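Local coordinates for protein stress response kinase A (PDB 1ZYL) that phosphorylates serine and threonine residues of proteins, itself included, with ATP, and probably suppresses the effects of stress linked to reactive oxygen species, at residues V53-R58 with F215-D220; E69-A74 with A85-F90; S36-V41 with P59-A64. One frame throughout, in Å; residues are numbered along the deposited sequence.

Contact 1 of 3, residues V53-R58 with F215-D220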
loop_
_atom_site.group_PDB
_atom_site.type_symbol
_atom_site.label_atom_id
_atom_site.label_comp_id
_atom_site.label_asym_id
_atom_site.label_seq_id
_atom_site.Cartn_x
_atom_site.Cartn_y
_atom_site.Cartn_z
ATOM N N VAL A 53 -13.802 -13.012 -6.221
ATOM C CA VAL A 53 -12.396 -12.952 -6.612
ATOM C C VAL A 53 -11.572 -13.751 -5.615
ATOM O O VAL A 53 -11.801 -13.679 -4.412
ATOM C CB VAL A 53 -11.842 -11.495 -6.654
ATOM C CG1 VAL A 53 -12.569 -10.680 -7.701
ATOM C CG2 VAL A 53 -11.983 -10.838 -5.308
ATOM N N VAL A 54 -10.634 -14.545 -6.114
ATOM C CA VAL A 54 -9.788 -15.309 -5.216
ATOM C C VAL A 54 -8.480 -14.554 -5.206
ATOM O O VAL A 54 -8.055 -14.040 -6.241
ATOM C CB VAL A 54 -9.486 -16.734 -5.719
ATOM C CG1 VAL A 54 -9.490 -17.686 -4.534
ATOM C CG2 VAL A 54 -10.469 -17.151 -6.794
ATOM N N LYS A 55 -7.849 -14.481 -4.043
ATOM C CA LYS A 55 -6.593 -13.783 -3.929
ATOM C C LYS A 55 -5.602 -14.778 -3.375
ATOM O O LYS A 55 -5.791 -15.296 -2.273
ATOM C CB LYS A 55 -6.731 -12.598 -2.968
ATOM C CG LYS A 55 -5.654 -11.504 -3.091
ATOM C CD LYS A 55 -5.842 -10.434 -2.003
ATOM C CE LYS A 55 -5.134 -9.104 -2.331
ATOM N NZ LYS A 55 -5.889 -8.209 -3.283
ATOM N N PHE A 56 -4.563 -15.073 -4.148
ATOM C CA PHE A 56 -3.542 -15.983 -3.679
ATOM C C PHE A 56 -2.383 -15.150 -3.207
ATOM O O PHE A 56 -1.669 -14.558 -4.001
ATOM C CB PHE A 56 -3.088 -16.933 -4.777
ATOM C CG PHE A 56 -3.974 -18.122 -4.936
ATOM C CD1 PHE A 56 -5.249 -17.987 -5.471
ATOM C CD2 PHE A 56 -3.542 -19.376 -4.536
ATOM C CE1 PHE A 56 -6.083 -19.088 -5.606
ATOM C CE2 PHE A 56 -4.367 -20.481 -4.665
ATOM C CZ PHE A 56 -5.642 -20.337 -5.202
ATOM N N TYR A 57 -2.223 -15.091 -1.896
ATOM C CA TYR A 57 -1.157 -14.325 -1.293
ATOM C C TYR A 57 0.177 -14.890 -1.742
ATOM O O TYR A 57 0.427 -16.083 -1.609
ATOM C CB TYR A 57 -1.312 -14.384 0.222
ATOM C CG TYR A 57 -2.532 -13.625 0.704
ATOM C CD1 TYR A 57 -2.510 -12.234 0.797
ATOM C CD2 TYR A 57 -3.717 -14.292 1.037
ATOM C CE1 TYR A 57 -3.628 -11.519 1.211
ATOM C CE2 TYR A 57 -4.853 -13.578 1.454
ATOM C CZ TYR A 57 -4.796 -12.189 1.536
ATOM O OH TYR A 57 -5.897 -11.456 1.916
ATOM N N ARG A 58 1.032 -14.033 -2.288
ATOM C CA ARG A 58 2.328 -14.490 -2.763
ATOM C C ARG A 58 3.176 -15.038 -1.619
ATOM O O ARG A 58 3.422 -14.364 -0.615
ATOM C CB ARG A 58 3.071 -13.362 -3.519
ATOM C CG ARG A 58 4.111 -12.540 -2.740
ATOM C CD ARG A 58 5.269 -12.091 -3.659
ATOM N NE ARG A 58 4.819 -11.284 -4.799
ATOM C CZ ARG A 58 5.352 -11.354 -6.015
ATOM N NH1 ARG A 58 4.897 -10.597 -7.001
ATOM N NH2 ARG A 58 6.339 -12.198 -6.248
ATOM N N PHE A 215 -13.044 1.229 -0.069
ATOM C CA PHE A 215 -11.624 0.944 -0.040
ATOM C C PHE A 215 -11.350 -0.515 -0.352
ATOM O O PHE A 215 -12.018 -1.418 0.160
ATOM C CB PHE A 215 -11.040 1.337 1.316
ATOM C CG PHE A 215 -11.287 2.763 1.661
ATOM C CD1 PHE A 215 -12.480 3.147 2.257
ATOM C CD2 PHE A 215 -10.380 3.744 1.282
ATOM C CE1 PHE A 215 -12.769 4.489 2.461
ATOM C CE2 PHE A 215 -10.661 5.089 1.481
ATOM C CZ PHE A 215 -11.855 5.461 2.069
ATOM N N VAL A 216 -10.374 -0.742 -1.218
ATOM C CA VAL A 216 -10.022 -2.097 -1.589
ATOM C C VAL A 216 -8.545 -2.334 -1.366
ATOM O O VAL A 216 -7.734 -1.404 -1.439
ATOM C CB VAL A 216 -10.346 -2.386 -3.078
ATOM C CG1 VAL A 216 -11.838 -2.372 -3.289
ATOM C CG2 VAL A 216 -9.687 -1.352 -3.974
ATOM N N ASP A 217 -8.212 -3.587 -1.066
ATOM C CA ASP A 217 -6.831 -4.000 -0.876
ATOM C C ASP A 217 -6.197 -3.580 0.447
ATOM O O ASP A 217 -5.634 -2.492 0.550
ATOM C CB ASP A 217 -5.980 -3.469 -2.036
ATOM C CG ASP A 217 -4.803 -4.362 -2.354
ATOM O OD1 ASP A 217 -4.361 -5.098 -1.443
ATOM O OD2 ASP A 217 -4.314 -4.321 -3.508
ATOM N N LEU A 218 -6.277 -4.448 1.453
ATOM C CA LEU A 218 -5.671 -4.163 2.742
ATOM C C LEU A 218 -4.373 -4.945 2.890
ATOM O O LEU A 218 -3.757 -4.947 3.953
ATOM C CB LEU A 218 -6.607 -4.537 3.885
ATOM C CG LEU A 218 -7.955 -3.830 4.019
ATOM C CD1 LEU A 218 -8.391 -3.959 5.460
ATOM C CD2 LEU A 218 -7.868 -2.362 3.642
ATOM N N ASP A 219 -3.959 -5.605 1.814
ATOM C CA ASP A 219 -2.738 -6.403 1.834
ATOM C C ASP A 219 -1.566 -5.658 2.472
ATOM O O ASP A 219 -0.675 -6.277 3.059
ATOM C CB ASP A 219 -2.352 -6.817 0.411
ATOM C CG ASP A 219 -1.274 -7.893 0.384
ATOM O OD1 ASP A 219 -0.518 -7.958 -0.609
ATOM O OD2 ASP A 219 -1.196 -8.682 1.349
ATOM N N ASP A 220 -1.571 -4.331 2.360
ATOM C CA ASP A 220 -0.486 -3.522 2.913
ATOM C C ASP A 220 -0.752 -2.936 4.285
ATOM O O ASP A 220 0.137 -2.347 4.888
ATOM C CB ASP A 220 -0.099 -2.414 1.932
ATOM C CG ASP A 220 0.957 -2.871 0.919
ATOM O OD1 ASP A 220 0.901 -2.435 -0.258
ATOM O OD2 ASP A 220 1.851 -3.658 1.305
#
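K55 reaches from strand 52-57 toward D217, and the two side chains cross at about a right angle. This pairing spans what is probably the nucleotide cleft of the protein-kinase-like fold: the lysine sits on a central strand of the five-stranded antiparallel sheet, and the aspartate, inferred to be an active-site residue and magnesium ligand, sits in the loop between strands 213-215 and 223-224. A strand lysine opposite an aspartate that probably binds magnesium is consistent with the kinase active-site pattern. K55 has CG anti to the backbone N (chi1 -161°) and stays extended until the bend at chi4, which sets NZ 3.9 Å from D217 OD1. That salt bridge is long, and so a weak charge attraction.

The second meeting is of another kind. The side chains of Y57 and D219 pass in opposite senses, ring and carboxylate planes 54° apart, and D219 OD2 lies at the ring's edge, in its plane, 3.7 Å from Y57 CE1. The other oxygen, D219 OD1, accepts a hydrogen bond from N39 ND2. Within the loop, D219 N makes a weak hydrogen bond of 3.3 Å to D217 OD1, the same oxygen that faces K55 NZ.

Contact 2 of 3, residues E69-A74 with A85-F90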
loop_
_atom_site.group_PDB
_atom_site.type_symbol
_atom_site.label_atom_id
_atom_site.label_comp_id
_atom_site.label_asym_id
_atom_site.label_seq_id
_atom_site.Cartn_x
_atom_site.Cartn_y
_atom_site.Cartn_z
ATOM N N GLU A 69 -4.398 -11.137 10.739
ATOM C CA GLU A 69 -4.541 -9.813 11.338
ATOM C C GLU A 69 -5.303 -8.829 10.448
ATOM O O GLU A 69 -6.059 -7.995 10.950
ATOM C CB GLU A 69 -3.171 -9.240 11.698
ATOM C CG GLU A 69 -2.666 -9.671 13.062
ATOM C CD GLU A 69 -1.274 -9.148 13.368
ATOM O OE1 GLU A 69 -0.820 -9.268 14.524
ATOM O OE2 GLU A 69 -0.626 -8.621 12.448
ATOM N N GLU A 70 -5.118 -8.903 9.135
ATOM C CA GLU A 70 -5.858 -7.989 8.287
ATOM C C GLU A 70 -7.271 -8.533 8.103
ATOM O O GLU A 70 -8.239 -7.774 8.089
ATOM C CB GLU A 70 -5.169 -7.779 6.930
ATOM C CG GLU A 70 -5.013 -9.017 6.080
ATOM C CD GLU A 70 -5.095 -8.708 4.597
ATOM O OE1 GLU A 70 -6.175 -8.265 4.156
ATOM O OE2 GLU A 70 -4.088 -8.905 3.878
ATOM N N HIS A 71 -7.388 -9.851 7.969
ATOM C CA HIS A 71 -8.695 -10.486 7.806
ATOM C C HIS A 71 -9.566 -10.088 8.990
ATOM O O HIS A 71 -10.768 -9.882 8.858
ATOM C CB HIS A 71 -8.553 -12.004 7.779
ATOM C CG HIS A 71 -8.323 -12.575 6.413
ATOM N ND1 HIS A 71 -7.262 -12.203 5.616
ATOM C CD2 HIS A 71 -8.995 -13.528 5.725
ATOM C CE1 HIS A 71 -7.290 -12.906 4.499
ATOM N NE2 HIS A 71 -8.331 -13.717 4.540
ATOM N N GLN A 72 -8.942 -9.997 10.156
ATOM C CA GLN A 72 -9.640 -9.602 11.359
ATOM C C GLN A 72 -10.003 -8.131 11.145
ATOM O O GLN A 72 -11.182 -7.764 11.122
ATOM C CB GLN A 72 -8.717 -9.778 12.577
ATOM C CG GLN A 72 -9.411 -9.655 13.928
ATOM C CD GLN A 72 -10.760 -10.381 13.967
ATOM O OE1 GLN A 72 -10.879 -11.526 13.513
ATOM N NE2 GLN A 72 -11.778 -9.718 14.519
ATOM N N PHE A 73 -8.983 -7.300 10.950
ATOM C CA PHE A 73 -9.189 -5.875 10.739
ATOM C C PHE A 73 -10.315 -5.633 9.734
ATOM O O PHE A 73 -11.278 -4.931 10.032
ATOM C CB PHE A 73 -7.887 -5.232 10.254
ATOM C CG PHE A 73 -7.909 -3.726 10.249
ATOM C CD1 PHE A 73 -6.989 -3.016 9.489
ATOM C CD2 PHE A 73 -8.826 -3.019 11.018
ATOM C CE1 PHE A 73 -6.983 -1.629 9.494
ATOM C CE2 PHE A 73 -8.827 -1.628 11.030
ATOM C CZ PHE A 73 -7.904 -0.931 10.268
ATOM N N ALA A 74 -10.204 -6.223 8.550
ATOM C CA ALA A 74 -11.229 -6.056 7.525
ATOM C C ALA A 74 -12.605 -6.433 8.051
ATOM O O ALA A 74 -13.572 -5.698 7.869
ATOM C CB ALA A 74 -10.903 -6.905 6.309
ATOM N N ALA A 85 -14.340 -4.721 1.660
ATOM C CA ALA A 85 -14.885 -6.059 1.475
ATOM C C ALA A 85 -14.112 -7.070 2.314
ATOM O O ALA A 85 -12.931 -7.317 2.089
ATOM C CB ALA A 85 -14.841 -6.451 0.011
ATOM N N ALA A 86 -14.788 -7.646 3.296
ATOM C CA ALA A 86 -14.157 -8.628 4.157
ATOM C C ALA A 86 -14.102 -9.962 3.424
ATOM O O ALA A 86 -14.953 -10.255 2.587
ATOM C CB ALA A 86 -14.949 -8.771 5.449
ATOM N N PRO A 87 -13.084 -10.779 3.713
ATOM C CA PRO A 87 -12.970 -12.081 3.051
ATOM C C PRO A 87 -14.084 -13.008 3.537
ATOM O O PRO A 87 -14.497 -12.922 4.692
ATOM C CB PRO A 87 -11.592 -12.555 3.483
ATOM C CG PRO A 87 -11.454 -11.940 4.851
ATOM C CD PRO A 87 -11.960 -10.552 4.638
ATOM N N VAL A 88 -14.575 -13.880 2.659
ATOM C CA VAL A 88 -15.639 -14.818 3.021
ATOM C C VAL A 88 -15.130 -15.946 3.913
ATOM O O VAL A 88 -13.987 -16.381 3.789
ATOM C CB VAL A 88 -16.266 -15.468 1.782
ATOM C CG1 VAL A 88 -17.194 -16.595 2.203
ATOM C CG2 VAL A 88 -17.028 -14.431 0.980
ATOM N N ALA A 89 -15.985 -16.429 4.806
ATOM C CA ALA A 89 -15.591 -17.512 5.699
ATOM C C ALA A 89 -16.007 -18.858 5.120
ATOM O O ALA A 89 -17.043 -18.977 4.462
ATOM C CB ALA A 89 -16.219 -17.312 7.072
ATOM N N PHE A 90 -15.193 -19.877 5.360
ATOM C CA PHE A 90 -15.507 -21.199 4.846
ATOM C C PHE A 90 -15.465 -22.299 5.890
ATOM O O PHE A 90 -14.458 -22.996 6.042
ATOM C CB PHE A 90 -14.583 -21.545 3.679
ATOM C CG PHE A 90 -14.903 -20.793 2.426
ATOM C CD1 PHE A 90 -16.040 -21.103 1.690
ATOM C CD2 PHE A 90 -14.092 -19.740 1.999
ATOM C CE1 PHE A 90 -16.370 -20.375 0.545
ATOM C CE2 PHE A 90 -14.413 -19.002 0.853
ATOM C CZ PHE A 90 -15.555 -19.321 0.126
#
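The imidazole of H71 is the flat group of this contact, and P87 meets it with its puckered ring, whose CB and CG come up to the imidazole obliquely. P87 CB lies 3.6 Å from H71 NE2 and P87 CG 3.6 Å from H71 CG, whereas the still closer spacing modelled at H71 CD2 is doubtful and carries no weight. Another part of the imidazole is turned to Y57 of strand 52-57, where H71 CE1 packs against the phenol OH. A104 of strand 101-107 touches both H71 and P87, and T94 also packs on the histidine. H71 has CG beside its own backbone N and anti to the carbonyl carbon (chi1 -89°), which carries the ring out from the helix to P87; ND1 makes a weak hydrogen bond to I67 O, one turn earlier.

In the kinase-like fold, helix 64-79 probably corresponds to the helix C of protein kinases, and 85-90 belongs to the loop between helix 64-79 and strand 96-98. The CA atoms of A74 and A86 are 5.2 Å apart, against 6.6 Å for those of H71 and P87, so the backbones come closer at the A74 end. With A74 paired to A86 and H71 to P87, the loop runs back antiparallel to the helix that precedes it. A74 CB faces P87 CD at 4.1 Å, a purely apolar touch, and A86 CB lies 4.1 Å from A74 O. A86 also rests on L75 and V78 of the same helix. On the sheet side, P87 touches F106, and V88 shares backbone hydrogen bonding with V105, which ties the loop to strand 101-107.

Contact 3 of 3, residues S36-V41 with P59-A64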
loop_
_atom_site.group_PDB
_atom_site.type_symbol
_atom_site.label_atom_id
_atom_site.label_comp_id
_atom_site.label_asym_id
_atom_site.label_seq_id
_atom_site.Cartn_x
_atom_site.Cartn_y
_atom_site.Cartn_z
ATOM N N SER A 36 -2.974 -7.614 -10.797
ATOM C CA SER A 36 -2.464 -7.077 -9.543
ATOM C C SER A 36 -1.040 -7.608 -9.489
ATOM O O SER A 36 -0.821 -8.801 -9.676
ATOM C CB SER A 36 -3.247 -7.608 -8.349
ATOM O OG SER A 36 -2.566 -7.301 -7.139
ATOM N N TYR A 37 -0.072 -6.737 -9.241
ATOM C CA TYR A 37 1.320 -7.162 -9.201
ATOM C C TYR A 37 1.710 -7.978 -7.972
ATOM O O TYR A 37 2.343 -9.026 -8.099
ATOM C CB TYR A 37 2.251 -5.946 -9.296
ATOM C CG TYR A 37 2.231 -5.237 -10.625
ATOM C CD1 TYR A 37 2.507 -5.923 -11.803
ATOM C CD2 TYR A 37 1.940 -3.874 -10.704
ATOM C CE1 TYR A 37 2.492 -5.271 -13.031
ATOM C CE2 TYR A 37 1.920 -3.210 -11.925
ATOM C CZ TYR A 37 2.194 -3.915 -13.086
ATOM O OH TYR A 37 2.151 -3.277 -14.304
ATOM N N GLU A 38 1.338 -7.491 -6.790
ATOM C CA GLU A 38 1.701 -8.151 -5.537
ATOM C C GLU A 38 1.260 -9.594 -5.405
ATOM O O GLU A 38 2.087 -10.488 -5.194
ATOM C CB GLU A 38 1.167 -7.373 -4.336
ATOM C CG GLU A 38 1.697 -7.908 -3.016
ATOM C CD GLU A 38 3.221 -7.894 -2.963
ATOM O OE1 GLU A 38 3.795 -6.921 -2.427
ATOM O OE2 GLU A 38 3.844 -8.848 -3.476
ATOM N N ASN A 39 -0.046 -9.815 -5.507
ATOM C CA ASN A 39 -0.596 -11.156 -5.388
ATOM C C ASN A 39 -1.368 -11.515 -6.654
ATOM O O ASN A 39 -1.703 -10.643 -7.448
ATOM C CB ASN A 39 -1.535 -11.222 -4.184
ATOM C CG ASN A 39 -1.025 -10.430 -2.994
ATOM O OD1 ASN A 39 -0.031 -10.797 -2.363
ATOM N ND2 ASN A 39 -1.716 -9.330 -2.679
ATOM N N ARG A 40 -1.647 -12.802 -6.829
ATOM C CA ARG A 40 -2.396 -13.293 -7.982
ATOM C C ARG A 40 -3.895 -13.312 -7.661
ATOM O O ARG A 40 -4.338 -14.059 -6.793
ATOM C CB ARG A 40 -1.923 -14.708 -8.342
ATOM C CG ARG A 40 -0.832 -14.783 -9.418
ATOM C CD ARG A 40 -1.401 -14.306 -10.744
ATOM N NE ARG A 40 -0.624 -14.734 -11.905
ATOM C CZ ARG A 40 -0.974 -14.487 -13.167
ATOM N NH1 ARG A 40 -0.210 -14.914 -14.162
ATOM N NH2 ARG A 40 -2.084 -13.809 -13.438
ATOM N N VAL A 41 -4.666 -12.481 -8.360
ATOM C CA VAL A 41 -6.110 -12.389 -8.156
ATOM C C VAL A 41 -6.893 -12.812 -9.387
ATOM O O VAL A 41 -6.600 -12.381 -10.499
ATOM C CB VAL A 41 -6.557 -10.951 -7.809
ATOM C CG1 VAL A 41 -8.079 -10.846 -7.922
ATOM C CG2 VAL A 41 -6.098 -10.573 -6.402
ATOM N N PRO A 59 3.614 -16.294 -1.751
ATOM C CA PRO A 59 4.436 -16.937 -0.728
ATOM C C PRO A 59 5.631 -16.089 -0.324
ATOM O O PRO A 59 6.107 -15.265 -1.097
ATOM C CB PRO A 59 4.840 -18.253 -1.389
ATOM C CG PRO A 59 4.738 -17.952 -2.864
ATOM C CD PRO A 59 3.476 -17.159 -2.934
ATOM N N GLU A 60 6.086 -16.286 0.907
ATOM C CA GLU A 60 7.225 -15.568 1.464
ATOM C C GLU A 60 6.986 -14.123 1.888
ATOM O O GLU A 60 7.807 -13.540 2.591
ATOM C CB GLU A 60 8.395 -15.633 0.491
ATOM C CG GLU A 60 8.735 -17.055 0.107
ATOM C CD GLU A 60 8.407 -18.034 1.223
ATOM O OE1 GLU A 60 8.941 -17.871 2.346
ATOM O OE2 GLU A 60 7.608 -18.962 0.973
ATOM N N ARG A 61 5.869 -13.538 1.478
ATOM C CA ARG A 61 5.588 -12.161 1.851
ATOM C C ARG A 61 5.029 -12.078 3.265
ATOM O O ARG A 61 5.711 -11.616 4.175
ATOM C CB ARG A 61 4.611 -11.533 0.858
ATOM C CG ARG A 61 4.203 -10.112 1.178
ATOM C CD ARG A 61 3.690 -9.457 -0.073
ATOM N NE ARG A 61 2.684 -8.427 0.166
ATOM C CZ ARG A 61 2.928 -7.231 0.691
ATOM N NH1 ARG A 61 4.159 -6.893 1.049
ATOM N NH2 ARG A 61 1.940 -6.362 0.832
ATOM N N TRP A 62 3.793 -12.537 3.441
ATOM C CA TRP A 62 3.118 -12.515 4.738
ATOM C C TRP A 62 2.965 -13.915 5.334
ATOM O O TRP A 62 2.866 -14.908 4.608
ATOM C CB TRP A 62 1.716 -11.905 4.587
ATOM C CG TRP A 62 1.656 -10.434 4.238
ATOM C CD1 TRP A 62 0.722 -9.826 3.452
ATOM C CD2 TRP A 62 2.522 -9.388 4.706
ATOM N NE1 TRP A 62 0.947 -8.473 3.400
ATOM C CE2 TRP A 62 2.045 -8.175 4.159
ATOM C CE3 TRP A 62 3.653 -9.356 5.535
ATOM C CZ2 TRP A 62 2.663 -6.940 4.411
ATOM C CZ3 TRP A 62 4.267 -8.123 5.786
ATOM C CH2 TRP A 62 3.771 -6.936 5.225
ATOM N N THR A 63 2.940 -14.001 6.658
ATOM C CA THR A 63 2.745 -15.290 7.306
ATOM C C THR A 63 1.258 -15.390 7.560
ATOM O O THR A 63 0.538 -14.406 7.421
ATOM C CB THR A 63 3.470 -15.395 8.663
ATOM O OG1 THR A 63 3.072 -14.312 9.509
ATOM C CG2 THR A 63 4.975 -15.368 8.470
ATOM N N ALA A 64 0.794 -16.576 7.926
ATOM C CA ALA A 64 -0.618 -16.770 8.205
ATOM C C ALA A 64 -1.024 -15.811 9.332
ATOM O O ALA A 64 -2.011 -15.072 9.226
ATOM C CB ALA A 64 -0.874 -18.224 8.602
#
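E38 lays its carboxylate flat against the guanidinium of R61, the two planes only 11° apart. E38 belongs to the turn joining strands 32-34 and 40-44, probably the counterpart of the nucleotide-binding loop of protein kinases, in which S36 is an inferred ATP site; R61 lies in the connection from strand 52-57 to helix 64-79. The close part of the contact is this stack. E38 OE1 stands 3.1 Å above the guanidinium plane, offset toward its rim, and 3.2 Å from R61 NE; the oxygen lies too far out of that plane to be donated to, which leaves an electrostatic attraction. E38 brings the group over by its bend at chi2 (57°), while R61 is extended from CG to NE. W62 NE1 lies over the opposite face near the rim, 3.3 Å above the plane, with its N-H taken up by D219 O.

The loose side is buried too: N39 OD1, at the guanidinium edge, stays 4.4 Å from R61 NE, and N39 ND2 is bonded to D219 OD1. The strongest polar partners lie beyond the stacked pair, R284 for E38 and D220 for R61. A methionine in place of R61 would probably leave E38 without its stacked positive charge and D220 without one of its salt-bridge partners. The other carboxylate oxygen, E38 OE2, lies 3.5 Å from R61 CD and is bridged to R58 NE.

Overall arrangement
Contact 2 is the buried one, where imidazole, alanine and proline pack helix 64-79 on the loop that follows it without any hydrogen bond across, whereas contacts 1 and 3 are partly buried and made mainly of charged side chains near the inferred ATP and magnesium sites. Contacts 1 and 3 reach neighbouring strands of one sheet, 52-57 and 40-44; their centres are 8 Å apart, and W62 NE1 probably hydrogen-bonds to D219 O, joining residues 59-64 to the 215-220 loop. Contact 2, centred 10 Å from contact 1, meets it where E70 packs on Y57, D219 and L218. Contacts 2 and 3 do not touch, with nearest atoms about 5 Å apart, although 59-64 leads directly into helix 64-79.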